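Local coordinates for protein CRISPR-associated endoribonuclease Cas6 1 (Methanocaldococcus jannaschii DSM 2661, PDB 5YI6) that probably cleaves CRISPR transcripts as an RNA-binding endoribonuclease, supplying the crRNA used in antiviral defence, at residues 130-142 against 148-162. Residues are numbered along the deposited sequence; the frame is centred on the assembly and turned at random.
Sequences TISPIYLKTMIET and TYDLLPNNSKFYENL. With PO4 (phosphate ion), chain F.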
# COMPACT_ATOMS: atom_id res chain seq x y z
N THR A 130 0.37 9.94 -0.55
CA THR A 130 0.09 8.59 -0.05
C THR A 130 -1.40 8.28 -0.20
O THR A 130 -2.26 9.13 0.09
CB THR A 130 0.52 8.47 1.42
OG1 THR A 130 -0.11 9.50 2.21
CG2 THR A 130 2.09 8.59 1.56
N ILE A 131 -1.70 7.08 -0.70
CA ILE A 131 -3.02 6.47 -0.57
C ILE A 131 -3.02 5.31 0.41
O ILE A 131 -4.11 4.81 0.77
CB ILE A 131 -3.60 6.07 -1.95
CG1 ILE A 131 -2.62 5.12 -2.72
CG2 ILE A 131 -3.83 7.33 -2.78
CD1 ILE A 131 -3.26 4.60 -4.10
N SER A 132 -1.85 4.89 0.92
CA SER A 132 -1.78 4.27 2.22
C SER A 132 -0.54 4.89 2.90
O SER A 132 0.45 5.23 2.21
CB SER A 132 -1.70 2.74 2.18
OG SER A 132 -0.69 2.27 1.29
N PRO A 133 -0.60 5.13 4.20
CA PRO A 133 0.47 5.93 4.83
C PRO A 133 1.79 5.15 4.89
O PRO A 133 1.82 3.92 4.86
CB PRO A 133 -0.07 6.24 6.23
CG PRO A 133 -1.03 5.12 6.55
CD PRO A 133 -1.68 4.79 5.15
N ILE A 134 2.89 5.91 5.03
CA ILE A 134 4.26 5.37 5.00
C ILE A 134 4.68 5.02 6.41
O ILE A 134 4.53 5.82 7.34
CB ILE A 134 5.23 6.37 4.35
CG1 ILE A 134 4.95 6.41 2.84
CG2 ILE A 134 6.74 6.02 4.64
CD1 ILE A 134 5.53 7.64 2.14
N TYR A 135 5.20 3.81 6.56
CA TYR A 135 5.72 3.30 7.81
C TYR A 135 7.23 3.22 7.69
O TYR A 135 7.76 2.70 6.71
CB TYR A 135 5.12 1.93 8.10
CG TYR A 135 5.64 1.25 9.34
CD1 TYR A 135 5.45 1.80 10.59
CD2 TYR A 135 6.28 0.02 9.26
CE1 TYR A 135 5.92 1.13 11.77
CE2 TYR A 135 6.74 -0.63 10.41
CZ TYR A 135 6.54 -0.07 11.65
OH TYR A 135 6.98 -0.71 12.79
N LEU A 136 7.94 3.74 8.71
CA LEU A 136 9.39 3.72 8.65
C LEU A 136 9.89 3.67 10.09
O LEU A 136 9.50 4.52 10.88
CB LEU A 136 9.90 4.96 7.93
CG LEU A 136 11.35 4.91 7.49
CD1 LEU A 136 11.60 3.87 6.39
CD2 LEU A 136 11.78 6.33 7.07
N LYS A 137 10.67 2.66 10.44
CA LYS A 137 10.99 2.50 11.86
C LYS A 137 12.49 2.32 12.03
O LYS A 137 13.22 1.97 11.10
CB LYS A 137 10.22 1.32 12.46
CG LYS A 137 10.64 0.01 11.80
CD LYS A 137 10.08 -1.21 12.46
CE LYS A 137 10.67 -2.44 11.80
NZ LYS A 137 12.14 -2.27 11.67
N THR A 138 12.95 2.54 13.27
CA THR A 138 14.34 2.25 13.62
C THR A 138 14.35 1.79 15.06
O THR A 138 13.46 2.13 15.84
CB THR A 138 15.25 3.48 13.36
OG1 THR A 138 16.63 3.13 13.57
CG2 THR A 138 14.90 4.65 14.25
N MET A 139 15.33 0.97 15.43
CA MET A 139 15.35 0.43 16.79
C MET A 139 16.22 1.34 17.67
O MET A 139 17.23 1.86 17.22
CB MET A 139 15.89 -1.01 16.78
CG MET A 139 15.17 -1.93 15.79
SD MET A 139 13.41 -2.03 16.20
CE MET A 139 13.57 -2.88 17.80
N ILE A 140 15.78 1.57 18.90
CA ILE A 140 16.52 2.45 19.80
C ILE A 140 16.59 1.83 21.18
O ILE A 140 15.63 1.22 21.66
CB ILE A 140 15.89 3.84 19.90
CG1 ILE A 140 14.44 3.69 20.34
CG2 ILE A 140 16.04 4.58 18.59
CD1 ILE A 140 13.74 4.95 20.42
N GLU A 141 17.73 2.00 21.83
CA GLU A 141 17.90 1.52 23.20
C GLU A 141 17.29 2.51 24.18
O GLU A 141 17.55 3.71 24.10
CB GLU A 141 19.40 1.33 23.48
CG GLU A 141 19.65 0.73 24.85
CD GLU A 141 19.13 -0.70 24.94
OE1 GLU A 141 19.12 -1.41 23.90
OE2 GLU A 141 18.69 -1.08 26.04
N THR A 142 16.44 2.03 25.08
CA THR A 142 15.86 2.88 26.11
C THR A 142 16.17 2.25 27.47
O THR A 142 16.67 1.13 27.55
CB THR A 142 14.34 3.01 25.95
OG1 THR A 142 13.73 1.80 26.43
CG2 THR A 142 13.96 3.25 24.44
N THR A 148 10.96 -0.02 19.37
CA THR A 148 10.79 0.44 17.99
C THR A 148 10.35 1.90 17.98
O THR A 148 9.34 2.26 18.60
CB THR A 148 9.74 -0.42 17.27
OG1 THR A 148 10.11 -1.80 17.33
CG2 THR A 148 9.66 0.00 15.82
N TYR A 149 11.09 2.75 17.26
CA TYR A 149 10.75 4.15 17.09
C TYR A 149 10.20 4.33 15.68
O TYR A 149 10.82 3.88 14.71
CB TYR A 149 11.99 5.06 17.27
CG TYR A 149 11.65 6.52 17.23
CD1 TYR A 149 11.27 7.18 18.39
CD2 TYR A 149 11.67 7.24 16.05
CE1 TYR A 149 10.93 8.51 18.37
CE2 TYR A 149 11.32 8.56 16.02
CZ TYR A 149 10.95 9.20 17.18
OH TYR A 149 10.58 10.53 17.15
N ASP A 150 9.07 5.01 15.56
CA ASP A 150 8.44 5.26 14.25
C ASP A 150 8.90 6.61 13.72
O ASP A 150 8.57 7.65 14.28
CB ASP A 150 6.92 5.21 14.39
CG ASP A 150 6.43 3.86 14.84
OD1 ASP A 150 7.12 2.85 14.60
OD2 ASP A 150 5.34 3.81 15.44
N LEU A 151 9.67 6.60 12.63
CA LEU A 151 10.13 7.84 12.02
C LEU A 151 9.02 8.51 11.23
O LEU A 151 8.28 7.86 10.47
CB LEU A 151 11.30 7.56 11.08
CG LEU A 151 12.54 7.01 11.80
CD1 LEU A 151 13.57 6.52 10.78
CD2 LEU A 151 13.11 8.11 12.71
N LEU A 152 8.91 9.84 11.41
CA LEU A 152 8.02 10.72 10.66
C LEU A 152 8.85 11.81 9.99
O LEU A 152 10.01 12.01 10.39
CB LEU A 152 6.99 11.33 11.62
CG LEU A 152 6.20 10.26 12.38
CD1 LEU A 152 5.36 10.91 13.49
CD2 LEU A 152 5.31 9.46 11.41
N PRO A 153 8.31 12.57 9.02
CA PRO A 153 9.14 13.55 8.30
C PRO A 153 9.80 14.60 9.17
O PRO A 153 10.80 15.19 8.74
CB PRO A 153 8.16 14.18 7.31
CG PRO A 153 7.18 13.08 7.03
CD PRO A 153 6.98 12.41 8.37
N ASN A 154 9.29 14.87 10.36
CA ASN A 154 9.97 15.83 11.21
C ASN A 154 11.13 15.22 11.99
O ASN A 154 11.81 15.96 12.71
CB ASN A 154 8.98 16.53 12.16
CG ASN A 154 8.16 15.58 13.02
OD1 ASN A 154 8.16 14.38 12.84
ND2 ASN A 154 7.46 16.14 13.97
N ASN A 155 11.38 13.91 11.86
CA ASN A 155 12.59 13.29 12.40
C ASN A 155 13.77 13.48 11.45
O ASN A 155 13.65 13.30 10.24
CB ASN A 155 12.38 11.80 12.65
CG ASN A 155 11.44 11.51 13.79
OD1 ASN A 155 10.31 10.98 13.61
ND2 ASN A 155 11.91 11.81 15.00
N SER A 156 14.93 13.80 12.02
CA SER A 156 16.10 14.05 11.18
C SER A 156 16.51 12.81 10.39
O SER A 156 17.03 12.93 9.28
CB SER A 156 17.28 14.53 12.06
OG SER A 156 17.61 13.51 12.99
N LYS A 157 16.26 11.61 10.92
CA LYS A 157 16.65 10.40 10.22
C LYS A 157 15.68 9.99 9.11
O LYS A 157 16.03 9.13 8.30
CB LYS A 157 16.77 9.24 11.20
CG LYS A 157 17.96 9.38 12.20
CD LYS A 157 18.11 8.08 12.97
CE LYS A 157 19.36 8.03 13.87
NZ LYS A 157 19.29 8.93 15.05
N PHE A 158 14.50 10.60 9.06
CA PHE A 158 13.47 10.12 8.12
C PHE A 158 13.99 10.14 6.69
O PHE A 158 13.82 9.17 5.94
CB PHE A 158 12.22 10.98 8.24
CG PHE A 158 11.12 10.60 7.29
CD1 PHE A 158 10.18 9.62 7.66
CD2 PHE A 158 11.01 11.22 6.06
CE1 PHE A 158 9.12 9.29 6.80
CE2 PHE A 158 9.98 10.88 5.17
CZ PHE A 158 9.03 9.91 5.55
N TYR A 159 14.61 11.25 6.29
CA TYR A 159 14.94 11.49 4.89
C TYR A 159 15.84 10.38 4.33
O TYR A 159 15.51 9.72 3.33
CB TYR A 159 15.59 12.87 4.75
CG TYR A 159 15.73 13.33 3.33
CD1 TYR A 159 14.68 14.01 2.69
CD2 TYR A 159 16.90 13.11 2.61
CE1 TYR A 159 14.78 14.41 1.38
CE2 TYR A 159 17.01 13.51 1.29
CZ TYR A 159 15.93 14.16 0.68
OH TYR A 159 16.02 14.58 -0.61
N GLU A 160 17.01 10.19 4.95
CA GLU A 160 17.92 9.19 4.41
C GLU A 160 17.40 7.78 4.65
O GLU A 160 17.67 6.89 3.84
CB GLU A 160 19.32 9.36 5.01
CG GLU A 160 20.05 10.60 4.44
CD GLU A 160 20.20 10.56 2.91
OE1 GLU A 160 20.50 9.48 2.35
OE2 GLU A 160 20.02 11.61 2.26
N ASN A 161 16.67 7.55 5.74
CA ASN A 161 16.16 6.21 5.97
C ASN A 161 15.11 5.82 4.93
O ASN A 161 15.08 4.67 4.49
CB ASN A 161 15.62 6.07 7.38
CG ASN A 161 16.73 5.80 8.38
OD1 ASN A 161 17.84 6.33 8.22
ND2 ASN A 161 16.47 4.99 9.38
N LEU A 162 14.28 6.78 4.51
CA LEU A 162 13.32 6.50 3.42
C LEU A 162 14.05 6.18 2.12
O LEU A 162 13.70 5.22 1.40
CB LEU A 162 12.37 7.70 3.24
CG LEU A 162 11.17 7.39 2.31
CD1 LEU A 162 10.23 6.39 3.03
CD2 LEU A 162 10.41 8.65 1.92
P PO4 F . 15.17 14.14 15.80
O1 PO4 F . 16.67 14.02 15.95
O2 PO4 F . 14.65 12.78 15.41
O3 PO4 F . 14.83 15.16 14.72
O4 PO4 F . 14.53 14.55 17.11
O HOH W 1 6.55 7.62 8.22
O HOH W 2 6.53 5.58 10.53
O HOH W 3 14.42 3.40 9.00
O HOH W 4 18.70 4.65 11.29
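Thr138 and Tyr149 pair across the base of a two-stranded antiparallel beta hairpin, 137-142 with 145-150, which projects from the C-terminal RAMP-like half of Cas6 and leads into helix 158-174. Two backbone bonds define this hydrogen-bonded pair: Thr138 N to Tyr149 O at 2.9 Å and Tyr149 N to Thr138 O at 2.8 Å, the latter nearly straight. Lys137 with Asp150 and Met139 with Thr148 are the flanking non-hydrogen-bonded pairs. Beyond the strands, Leu151 N still reaches Leu136 O at 2.7 Å, but more bent, at 143°. Water then takes over: one molecule accepts from Leu136 N and bridges to Leu151 O, while another lies between Ile134 O and that same carbonyl.

Where the hairpin meets the helix, Leu136 packs on the N-terminal part of 158-174. With its CG anti to the backbone N (chi1 -165°), CD2 sits among Leu151, Phe158, Asn161 and Leu162, coming 3.7 Å from Phe158 CD1. On the face that carries Lys137 and Met139, Asp150 OD1 lies 3.5 Å from Tyr135 CE1, the tyrosine ring and carboxylate planes 66° apart, while OD2 accepts from Arg203 N. Asn155 N to Leu152 O closes the type I turn 152-155, and Asn155 OD1 adds a return bond from Leu152 N; its ND2 donates both to O2 of a phosphate ion, probably from the crystallisation liquor, and, at 2.8 Å, to Tyr149 OH.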